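Local coordinates for protein isomaltose glucohydrolase (PDB 5Z3E) that hydrolyses the alpha-1,6-glucosidic linkage at the non-reducing end of isomaltose, releasing beta-D-glucose and D-glucose, at residues R106-G109 with Q110-L114; R133-F136 with D137-G141; D140-P144 with W145-Q149. The protein carries 1 engineered substitution. All blocks are in the same frame, centred on the assembly; numbering follows the deposited sequence.

Contact 1. Residues R106-G109 with Q110-L114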
ATOM      1  N   ARG A 106      20.697  -4.692  -6.133  1.00  6.76           N
ATOM      2  CA  ARG A 106      21.253  -4.145  -7.357  1.00  7.10           C
ATOM      3  C   ARG A 106      21.338  -2.626  -7.351  1.00  7.62           C
ATOM      4  O   ARG A 106      22.084  -2.075  -8.171  1.00  8.83           O
ATOM      5  CB  ARG A 106      20.486  -4.656  -8.576  1.00  7.54           C
ATOM      6  CG  ARG A 106      20.865  -6.064  -8.961  1.00  7.79           C
ATOM      7  CD  ARG A 106      19.815  -6.778  -9.797  1.00  8.31           C
ATOM      8  NE  ARG A 106      19.552  -6.039 -11.024  1.00  8.50           N
ATOM      9  CZ  ARG A 106      18.467  -6.230 -11.759  1.00  8.42           C
ATOM     10  NH1 ARG A 106      17.568  -7.133 -11.418  1.00  8.79           N
ATOM     11  NH2 ARG A 106      18.284  -5.480 -12.836  1.00  9.70           N
ATOM     12  N   ARG A 107      20.578  -1.958  -6.486  1.00  7.35           N
ATOM     13  CA  ARG A 107      20.588  -0.513  -6.324  1.00  7.61           C
ATOM     14  C   ARG A 107      21.482  -0.037  -5.184  1.00  7.46           C
ATOM     15  O   ARG A 107      21.464   1.144  -4.854  1.00  8.17           O
ATOM     16  CB  ARG A 107      19.162   0.008  -6.139  1.00  8.25           C
ATOM     17  CG  ARG A 107      18.187  -0.374  -7.233  1.00 10.25           C
ATOM     18  CD  ARG A 107      18.598   0.037  -8.604  1.00 12.85           C
ATOM     19  NE  ARG A 107      17.619  -0.381  -9.589  1.00 11.72           N
ATOM     20  CZ  ARG A 107      16.901   0.400 -10.379  1.00 10.09           C
ATOM     21  NH1 ARG A 107      16.026  -0.147 -11.212  1.00 10.72           N
ATOM     22  NH2 ARG A 107      17.032   1.744 -10.294  1.00 10.98           N
ATOM     23  N   ARG A 108      22.297  -0.928  -4.602  1.00  7.79           N
ATOM     24  CA  ARG A 108      23.189  -0.528  -3.520  1.00  8.06           C
ATOM     25  C   ARG A 108      24.067   0.635  -3.908  1.00  9.11           C
ATOM     26  O   ARG A 108      24.260   1.568  -3.135  1.00 10.39           O
ATOM     27  CB  ARG A 108      24.035  -1.740  -3.132  1.00  8.94           C
ATOM     28  CG  ARG A 108      25.088  -1.509  -2.084  1.00  9.20           C
ATOM     29  CD  ARG A 108      24.518  -1.471  -0.667  1.00 10.18           C
ATOM     30  NE  ARG A 108      24.036  -0.167  -0.316  1.00 10.00           N
ATOM     31  CZ  ARG A 108      23.490   0.128   0.844  1.00  9.52           C
ATOM     32  NH1 ARG A 108      23.058  -0.808   1.654  1.00 10.39           N
ATOM     33  NH2 ARG A 108      23.346   1.400   1.145  1.00 11.17           N
ATOM     34  N   GLY A 109      24.660   0.544  -5.084  1.00 10.17           N
ATOM     35  CA  GLY A 109      25.547   1.614  -5.549  1.00 12.12           C
ATOM     36  C   GLY A 109      24.811   2.896  -5.868  1.00 11.37           C
ATOM     37  O   GLY A 109      25.272   3.986  -5.515  1.00 11.62           O
ATOM     38  N   GLN A 110      23.632   2.796  -6.483  1.00 10.68           N
ATOM     39  CA  GLN A 110      22.820   3.990  -6.783  1.00 10.14           C
ATOM     40  C   GLN A 110      22.479   4.697  -5.489  1.00  9.32           C
ATOM     41  O   GLN A 110      22.594   5.929  -5.401  1.00  9.80           O
ATOM     42  CB  GLN A 110      21.579   3.598  -7.585  1.00 10.96           C
ATOM     43  CG  GLN A 110      20.689   4.787  -7.932  1.00 11.20           C
ATOM     44  CD  GLN A 110      19.500   4.413  -8.803  1.00 11.55           C
ATOM     45  OE1 GLN A 110      19.277   3.259  -9.101  1.00 12.61           O
ATOM     46  NE2 GLN A 110      18.703   5.409  -9.181  1.00 14.18           N
ATOM     47  N   VAL A 111      22.020   3.951  -4.480  1.00  8.87           N
ATOM     48  CA  VAL A 111      21.679   4.556  -3.203  1.00  8.79           C
ATOM     49  C   VAL A 111      22.917   5.149  -2.540  1.00  8.90           C
ATOM     50  O   VAL A 111      22.874   6.278  -2.040  1.00  9.83           O
ATOM     51  CB  VAL A 111      20.945   3.561  -2.298  1.00  8.89           C
ATOM     52  CG1 VAL A 111      20.820   4.057  -0.888  1.00  9.69           C
ATOM     53  CG2 VAL A 111      19.580   3.255  -2.908  1.00  9.22           C
ATOM     54  N   ASP A 112      24.039   4.429  -2.537  1.00  9.79           N
ATOM     55  CA  ASP A 112      25.254   4.982  -1.945  1.00 10.27           C
ATOM     56  C   ASP A 112      25.625   6.293  -2.636  1.00 10.74           C
ATOM     57  O   ASP A 112      26.059   7.240  -1.964  1.00 12.20           O
ATOM     58  CB  ASP A 112      26.398   3.985  -2.029  1.00 11.46           C
ATOM     59  CG  ASP A 112      26.220   2.811  -1.069  1.00 12.64           C
ATOM     60  OD1 ASP A 112      25.393   2.907  -0.150  1.00 13.78           O
ATOM     61  OD2 ASP A 112      26.948   1.820  -1.252  1.00 17.24           O
ATOM     62  N   ASP A 113      25.496   6.349  -3.950  1.00 10.80           N
ATOM     63  CA  ASP A 113      25.822   7.574  -4.677  1.00 11.64           C
ATOM     64  C   ASP A 113      24.851   8.705  -4.338  1.00 11.22           C
ATOM     65  O   ASP A 113      25.291   9.869  -4.226  1.00 12.35           O
ATOM     66  CB  ASP A 113      25.806   7.312  -6.173  1.00 13.32           C
ATOM     67  CG  ASP A 113      26.968   6.461  -6.662  1.00 16.06           C
ATOM     68  OD1 ASP A 113      27.920   6.215  -5.891  1.00 18.79           O
ATOM     69  OD2 ASP A 113      26.884   6.000  -7.825  1.00 18.50           O
ATOM     70  N   LEU A 114      23.569   8.431  -4.184  1.00 10.62           N
ATOM     71  CA  LEU A 114      22.615   9.459  -3.792  1.00 10.68           C
ATOM     72  C   LEU A 114      22.970  10.017  -2.424  1.00 11.46           C
ATOM     73  O   LEU A 114      22.925  11.216  -2.206  1.00 12.96           O
ATOM     74  CB  LEU A 114      21.188   8.903  -3.781  1.00 10.45           C
ATOM     75  CG  LEU A 114      20.603   8.540  -5.148  1.00 10.87           C
ATOM     76  CD1 LEU A 114      19.290   7.790  -4.940  1.00 11.56           C
ATOM     77  CD2 LEU A 114      20.350   9.748  -6.042  1.00 11.85           C
TER
HETATM   78  O   HOH W   1      23.457   0.322  -7.939  1.00 18.04           O
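R107 and R108 reach along the first turn of helix 108-119 to Q110 and D112, while R106 takes part through its backbone. The carbonyl of R106 accepts from a water that in turn accepts from Q110 N (2.9 Å), so an amide of the opening turn is satisfied through solvent. R107 holds the N-cap position; R107 O accepts from V111 N at 2.9 Å in an almost straight bond. Its side chain bends at chi2 (-57°) and runs alongside Q110, with NH2 donating to Q110 OE1 at 3.0 Å, on a lone pair in the carbonyl plane. Guanidinium and amide are nearly coplanar. The other terminal nitrogen, NH1, is taken by D140, in a salt bridge, and by G138 O. R108 starts out away from the following turn, yet bends at chi2 and chi3 bring NH2 back to D112 OD1, a salt bridge of 2.9 Å that meets the syn side somewhat out of the carboxylate plane. The same NH2 has a second acid in D183. G109 contributes backbone only, its O accepting from D113 N at 2.8 Å. One flank of this turn faces helix 175-188, where V111 and R108 touch V180 and L114 touches Y184; the flank carrying R107 and Q110 lies against the loop residues L130 and P131, just ahead of strand 134-135.

Contact 2. Residues R133-F136 with D137-G141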
ATOM      1  N   ARG A 133       7.784   2.379 -11.003  1.00  9.47           N
ATOM      2  CA  ARG A 133       7.539   1.139 -11.738  1.00  9.96           C
ATOM      3  C   ARG A 133       8.819   0.364 -11.897  1.00  9.03           C
ATOM      4  O   ARG A 133       9.847   0.953 -12.262  1.00 10.09           O
ATOM      5  CB  ARG A 133       6.957   1.405 -13.132  1.00  9.89           C
ATOM      6  CG  ARG A 133       5.646   2.148 -13.131  1.00 10.68           C
ATOM      7  CD  ARG A 133       5.013   2.107 -14.497  1.00 11.31           C
ATOM      8  NE  ARG A 133       3.893   3.026 -14.597  1.00 11.82           N
ATOM      9  CZ  ARG A 133       2.979   2.964 -15.555  1.00 12.91           C
ATOM     10  NH1 ARG A 133       3.089   2.075 -16.527  1.00 14.64           N
ATOM     11  NH2 ARG A 133       1.951   3.746 -15.497  1.00 15.87           N
ATOM     12  N   PHE A 134       8.751  -0.945 -11.705  1.00  9.04           N
ATOM     13  CA  PHE A 134       9.848  -1.871 -12.023  1.00  8.84           C
ATOM     14  C   PHE A 134       9.393  -2.801 -13.120  1.00  9.07           C
ATOM     15  O   PHE A 134       8.254  -3.286 -13.126  1.00 10.01           O
ATOM     16  CB  PHE A 134      10.225  -2.707 -10.807  1.00  9.29           C
ATOM     17  CG  PHE A 134      10.945  -1.952  -9.748  1.00  9.20           C
ATOM     18  CD1 PHE A 134      12.304  -1.788  -9.836  1.00  9.47           C
ATOM     19  CD2 PHE A 134      10.269  -1.368  -8.670  1.00 10.02           C
ATOM     20  CE1 PHE A 134      12.998  -1.099  -8.851  1.00 10.42           C
ATOM     21  CE2 PHE A 134      10.963  -0.675  -7.696  1.00 10.92           C
ATOM     22  CZ  PHE A 134      12.327  -0.568  -7.785  1.00 10.69           C
ATOM     23  N   THR A 135      10.307  -3.108 -14.027  1.00  9.29           N
ATOM     24  CA  THR A 135      10.112  -4.234 -14.911  1.00  9.44           C
ATOM     25  C   THR A 135      10.354  -5.520 -14.114  1.00  9.24           C
ATOM     26  O   THR A 135      10.933  -5.512 -13.022  1.00  9.12           O
ATOM     27  CB  THR A 135      11.114  -4.153 -16.100  1.00 10.52           C
ATOM     28  OG1 THR A 135      12.442  -4.281 -15.598  1.00 10.73           O
ATOM     29  CG2 THR A 135      10.963  -2.838 -16.853  1.00 11.65           C
ATOM     30  N   PHE A 136       9.953  -6.666 -14.664  1.00  9.32           N
ATOM     31  CA  PHE A 136      10.079  -7.908 -13.933  1.00  9.81           C
ATOM     32  C   PHE A 136      11.530  -8.343 -13.775  1.00  9.45           C
ATOM     33  O   PHE A 136      11.823  -9.131 -12.874  1.00 10.99           O
ATOM     34  CB  PHE A 136       9.222  -9.007 -14.559  1.00 11.27           C
ATOM     35  CG  PHE A 136       7.745  -8.694 -14.611  1.00 11.90           C
ATOM     36  CD1 PHE A 136       7.107  -7.894 -13.679  1.00 12.47           C
ATOM     37  CD2 PHE A 136       6.956  -9.226 -15.645  1.00 15.23           C
ATOM     38  CE1 PHE A 136       5.746  -7.601 -13.783  1.00 14.02           C
ATOM     39  CE2 PHE A 136       5.580  -8.920 -15.731  1.00 15.86           C
ATOM     40  CZ  PHE A 136       4.997  -8.129 -14.816  1.00 15.48           C
ATOM     41  N   ASP A 137      12.420  -7.845 -14.634  1.00  9.62           N
ATOM     42  CA  ASP A 137      13.853  -8.000 -14.500  1.00  9.84           C
ATOM     43  C   ASP A 137      14.524  -6.882 -13.681  1.00  9.78           C
ATOM     44  O   ASP A 137      15.760  -6.838 -13.614  1.00 10.91           O
ATOM     45  CB  ASP A 137      14.537  -8.253 -15.855  1.00 10.37           C
ATOM     46  CG  ASP A 137      14.201  -7.284 -16.948  1.00 11.73           C
ATOM     47  OD1 ASP A 137      13.304  -6.452 -16.804  1.00 13.44           O
ATOM     48  OD2 ASP A 137      14.784  -7.448 -18.025  1.00 14.75           O
ATOM     49  N   GLY A 138      13.736  -6.068 -12.994  1.00  9.52           N
ATOM     50  CA  GLY A 138      14.292  -5.164 -12.005  1.00  9.38           C
ATOM     51  C   GLY A 138      14.836  -3.829 -12.464  1.00  9.45           C
ATOM     52  O   GLY A 138      15.496  -3.147 -11.686  1.00  9.96           O
ATOM     53  N   ASN A 139      14.528  -3.447 -13.708  1.00  9.79           N
ATOM     54  CA  ASN A 139      14.938  -2.181 -14.250  1.00  9.96           C
ATOM     55  C   ASN A 139      13.888  -1.117 -14.000  1.00  9.50           C
ATOM     56  O   ASN A 139      12.714  -1.437 -13.704  1.00 10.17           O
ATOM     57  CB  ASN A 139      15.225  -2.333 -15.742  1.00 10.73           C
ATOM     58  CG  ASN A 139      16.275  -3.380 -16.004  1.00 11.92           C
ATOM     59  OD1 ASN A 139      17.257  -3.498 -15.254  1.00 13.80           O
ATOM     60  ND2 ASN A 139      16.072  -4.202 -16.969  1.00 12.63           N
ATOM     61  N   ASP A 140      14.237   0.158 -14.138  1.00 10.86           N
ATOM     62  CA  ASP A 140      13.257   1.217 -14.052  1.00 10.87           C
ATOM     63  C   ASP A 140      12.230   0.989 -15.159  1.00 11.12           C
ATOM     64  O   ASP A 140      12.582   0.865 -16.332  1.00 13.06           O
ATOM     65  CB  ASP A 140      13.871   2.598 -14.276  1.00 11.76           C
ATOM     66  CG  ASP A 140      14.783   3.063 -13.161  1.00 12.63           C
ATOM     67  OD1 ASP A 140      15.141   2.269 -12.297  1.00 13.11           O
ATOM     68  OD2 ASP A 140      15.136   4.237 -13.175  1.00 15.33           O
ATOM     69  N   GLY A 141      10.972   1.012 -14.779  1.00 10.82           N
ATOM     70  CA  GLY A 141       9.885   0.922 -15.733  1.00 11.08           C
ATOM     71  C   GLY A 141       9.248   2.251 -16.086  1.00 11.37           C
ATOM     72  O   GLY A 141       8.380   2.293 -16.948  1.00 13.75           O
TER
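T135 and D137 cross at an angle, with the threonine hydroxyl directed at the aspartate across a tight reversal. The chain here makes a type I beta turn from T135 to G138 in a small hairpin, with G138 in a left-handed conformation (phi 84°), as in a type I turn with a G1 bulge. T135 OG1 sits between its own backbone N and carbonyl carbon (chi1 64°), the crowded position, and from there serves two partners: it donates to D137 OD1 at 2.6 Å, on the anti side of the carboxylate, and accepts from N139 N at 2.9 Å. Replacing T135 by a valine would probably leave both the D137 carboxylate and the backbone N-H of N139 without their mate, setting the aspartate free to turn. The backbone of T135 closes the turn through G138 N to T135 O, 2.9 Å, and T135 N to N139 O, 2.9 Å. F134 lies differently: the edge of its ring meets G138 O, in plane, at CD1 (3.9 Å), while the side chain packs on W99 and V103 of helix 90-105. On its outer side F134 pairs by backbone with A72, in the neighbouring strand. F134 bridges D140 as a non-hydrogen-bonded pair, and beyond it G141 N donates to R133 O at 2.8 Å, approaching from above the carbonyl plane.

Contact 3. Residues D140-P144 with W145-Q149; sequences DGSDP and WWDFQ
S142 and D147 are joined by the shortest polar link between the loop and the short helix 144-147: S142 OG donates to the syn lone pair of D147 OD2 at 2.6 Å. A water donates both to S142 OG and to D147 OD1, the latter at 2.7 Å, closing a ring that ties both carboxylate oxygens to the serine. The same hydroxyl probably also accepts from R133 N, so that it has three partners: D147, the water and R133. D147 reaches it because its CG lies between the backbone N and the carbonyl carbon (chi1 70°), bringing the acid back towards the loop.

Capping bonds form a second group. D143 is the N-cap of the helix, and its OD1 accepts from W145 N at 2.9 Å, the proton arriving from above the carboxylate plane, in an Asx turn. D143 O takes W146 N at 2.9 Å, also from above its carbonyl plane. P144, first in the helix, has no N-H of its own to be capped. Further along, D147 N donates weakly to D143 O and to P144 O, and F148 N weakly to P144 O, so the helix is only weakly held by its backbone bonds.

Van der Waals and ring contacts complete the account. P144 CB faces F148 CB at 4.4 Å. The carboxylate of D143 stands nearly upright to the indole of W146, its OD2 touching W146 CD1 at 3.8 Å. W145 turns an edge to the face of W146, CD1 of W145 lying over the centre of the W146 ring, 3.6 Å above its plane.

W145 is, by similarity, a substrate-binding residue, and the side chain of D147 comes within about 4 Å of that of E198, the inferred proton donor. The whole is an aspartate-capped helical turn in a loop bordering the active site of this family 15 glycoside hydrolase.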
ATOM      1  N   ASP A 140      14.237   0.158 -14.138  1.00 10.86           N
ATOM      2  CA  ASP A 140      13.257   1.217 -14.052  1.00 10.87           C
ATOM      3  C   ASP A 140      12.230   0.989 -15.159  1.00 11.12           C
ATOM      4  O   ASP A 140      12.582   0.865 -16.332  1.00 13.06           O
ATOM      5  CB  ASP A 140      13.871   2.598 -14.276  1.00 11.76           C
ATOM      6  CG  ASP A 140      14.783   3.063 -13.161  1.00 12.63           C
ATOM      7  OD1 ASP A 140      15.141   2.269 -12.297  1.00 13.11           O
ATOM      8  OD2 ASP A 140      15.136   4.237 -13.175  1.00 15.33           O
ATOM      9  N   GLY A 141      10.972   1.012 -14.779  1.00 10.82           N
ATOM     10  CA  GLY A 141       9.885   0.922 -15.733  1.00 11.08           C
ATOM     11  C   GLY A 141       9.248   2.251 -16.086  1.00 11.37           C
ATOM     12  O   GLY A 141       8.380   2.293 -16.948  1.00 13.75           O
ATOM     13  N   SER A 142       9.671   3.315 -15.395  1.00 11.26           N
ATOM     14  CA  SER A 142       9.125   4.630 -15.591  1.00 11.73           C
ATOM     15  C   SER A 142      10.182   5.623 -15.115  1.00 11.59           C
ATOM     16  O   SER A 142      11.136   5.258 -14.416  1.00 12.64           O
ATOM     17  CB  SER A 142       7.837   4.802 -14.769  1.00 11.96           C
ATOM     18  OG  SER A 142       8.118   4.619 -13.396  1.00 11.90           O
ATOM     19  N   ASP A 143       9.997   6.881 -15.485  1.00 12.38           N
ATOM     20  CA  ASP A 143      10.916   7.956 -15.176  1.00 12.42           C
ATOM     21  C   ASP A 143      10.485   8.635 -13.884  1.00 10.87           C
ATOM     22  O   ASP A 143       9.393   9.227 -13.822  1.00 11.34           O
ATOM     23  CB  ASP A 143      10.859   8.960 -16.313  1.00 14.72           C
ATOM     24  CG  ASP A 143      11.781  10.144 -16.140  1.00 17.62           C
ATOM     25  OD1 ASP A 143      12.354  10.385 -15.050  1.00 14.84           O
ATOM     26  OD2 ASP A 143      11.898  10.892 -17.131  1.00 23.31           O
ATOM     27  N   PRO A 144      11.322   8.603 -12.814  1.00 11.02           N
ATOM     28  CA  PRO A 144      10.890   9.157 -11.538  1.00 10.22           C
ATOM     29  C   PRO A 144      10.690  10.663 -11.555  1.00  9.74           C
ATOM     30  O   PRO A 144      10.053  11.180 -10.652  1.00  9.91           O
ATOM     31  CB  PRO A 144      11.982   8.748 -10.550  1.00 11.72           C
ATOM     32  CG  PRO A 144      13.152   8.500 -11.364  1.00 13.80           C
ATOM     33  CD  PRO A 144      12.641   7.959 -12.703  1.00 12.04           C
ATOM     34  N   TRP A 145      11.148  11.393 -12.577  1.00  9.78           N
ATOM     35  CA  TRP A 145      10.729  12.779 -12.642  1.00  9.81           C
ATOM     36  C   TRP A 145       9.194  12.876 -12.606  1.00  9.47           C
ATOM     37  O   TRP A 145       8.631  13.798 -11.996  1.00 10.07           O
ATOM     38  CB  TRP A 145      11.272  13.489 -13.899  1.00 10.62           C
ATOM     39  CG  TRP A 145      10.824  14.895 -13.939  1.00 10.17           C
ATOM     40  CD1 TRP A 145       9.794  15.429 -14.650  1.00 11.46           C
ATOM     41  CD2 TRP A 145      11.276  15.944 -13.078  1.00  9.66           C
ATOM     42  NE1 TRP A 145       9.578  16.732 -14.299  1.00 11.32           N
ATOM     43  CE2 TRP A 145      10.472  17.087 -13.317  1.00  9.82           C
ATOM     44  CE3 TRP A 145      12.267  16.038 -12.093  1.00 10.17           C
ATOM     45  CZ2 TRP A 145      10.637  18.274 -12.629  1.00 10.61           C
ATOM     46  CZ3 TRP A 145      12.418  17.214 -11.393  1.00 10.50           C
ATOM     47  CH2 TRP A 145      11.612  18.315 -11.666  1.00 10.73           C
ATOM     48  N   TRP A 146       8.532  11.959 -13.313  1.00  9.91           N
ATOM     49  CA  TRP A 146       7.101  11.999 -13.481  1.00 10.73           C
ATOM     50  C   TRP A 146       6.315  11.223 -12.435  1.00  9.91           C
ATOM     51  O   TRP A 146       5.101  11.406 -12.357  1.00 11.14           O
ATOM     52  CB  TRP A 146       6.711  11.513 -14.881  1.00 13.44           C
ATOM     53  CG  TRP A 146       7.292  12.332 -15.947  1.00 15.86           C
ATOM     54  CD1 TRP A 146       8.267  11.973 -16.783  1.00 21.34           C
ATOM     55  CD2 TRP A 146       6.929  13.667 -16.279  1.00 18.34           C
ATOM     56  NE1 TRP A 146       8.539  12.996 -17.648  1.00 23.38           N
ATOM     57  CE2 TRP A 146       7.736  14.072 -17.349  1.00 21.82           C
ATOM     58  CE3 TRP A 146       6.002  14.557 -15.734  1.00 19.40           C
ATOM     59  CZ2 TRP A 146       7.647  15.339 -17.952  1.00 25.33           C
ATOM     60  CZ3 TRP A 146       5.927  15.819 -16.274  1.00 26.64           C
ATOM     61  CH2 TRP A 146       6.716  16.185 -17.386  1.00 26.56           C
ATOM     62  N   ASP A 147       6.965  10.372 -11.634  1.00  9.51           N
ATOM     63  CA  ASP A 147       6.233   9.565 -10.688  1.00  9.39           C
ATOM     64  C   ASP A 147       6.978   9.235  -9.398  1.00  8.73           C
ATOM     65  O   ASP A 147       6.542   8.324  -8.679  1.00  9.19           O
ATOM     66  CB  ASP A 147       5.693   8.291 -11.349  1.00 10.18           C
ATOM     67  CG  ASP A 147       6.782   7.311 -11.694  1.00  9.74           C
ATOM     68  OD1 ASP A 147       7.959   7.583 -11.404  1.00  9.79           O
ATOM     69  OD2 ASP A 147       6.444   6.234 -12.256  1.00 11.99           O
ATOM     70  N   PHE A 148       7.991  10.004  -9.049  1.00  8.37           N
ATOM     71  CA  PHE A 148       8.781   9.808  -7.833  1.00  8.14           C
ATOM     72  C   PHE A 148       7.894   9.587  -6.601  1.00  7.55           C
ATOM     73  O   PHE A 148       7.073  10.443  -6.250  1.00  8.12           O
ATOM     74  CB  PHE A 148       9.667  11.042  -7.582  1.00  8.66           C
ATOM     75  CG  PHE A 148      10.387  11.021  -6.270  1.00  7.98           C
ATOM     76  CD1 PHE A 148      11.153   9.939  -5.877  1.00  8.81           C
ATOM     77  CD2 PHE A 148      10.319  12.105  -5.416  1.00  8.26           C
ATOM     78  CE1 PHE A 148      11.785   9.916  -4.659  1.00  9.11           C
ATOM     79  CE2 PHE A 148      10.960  12.084  -4.181  1.00  8.56           C
ATOM     80  CZ  PHE A 148      11.686  10.996  -3.808  1.00  8.76           C
ATOM     81  N   GLN A 149       8.112   8.457  -5.921  0.56  7.36           N
ATOM     82  CA  GLN A 149       7.352   8.051  -4.743  0.56  7.31           C
ATOM     83  C   GLN A 149       8.293   7.342  -3.790  0.56  7.40           C
ATOM     84  O   GLN A 149       9.103   6.514  -4.245  0.56  7.74           O
ATOM     85  CB  GLN A 149       6.244   7.046  -5.100  0.56  7.75           C
ATOM     86  CG  GLN A 149       5.088   7.653  -5.895  0.56  8.11           C
ATOM     87  CD  GLN A 149       4.033   6.620  -6.303  0.56  8.82           C
ATOM     88  OE1 GLN A 149       4.329   5.450  -6.441  0.56 11.04           O
ATOM     89  NE2 GLN A 149       2.804   7.048  -6.488  0.56  9.43           N
TER
HETATM   90  O   HOH W   2      10.003   5.815 -11.497  1.00 10.02           O

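Along the chain contact 1 comes first, on helix 108-119, followed by contact 2 at strand 134-135 and its turn, and then directly by contact 3, which shares D140 and G141 with contact 2 and runs into helix 144-147. The centres of contacts 2 and 3 are about 11 Å apart, and contact 1 lies about 16 Å from each. R106, just before helix 108-119, probably bonds through NH1 to D137 O, and the R107-D140 salt bridge links contact 1 to both others. Strand 134-135 pairs antiparallel with 71-72. All three lie in the glycoside hydrolase family 15 part of the chain; contact 1 is at the surface, while contact 3 holds W145, which probably binds substrate.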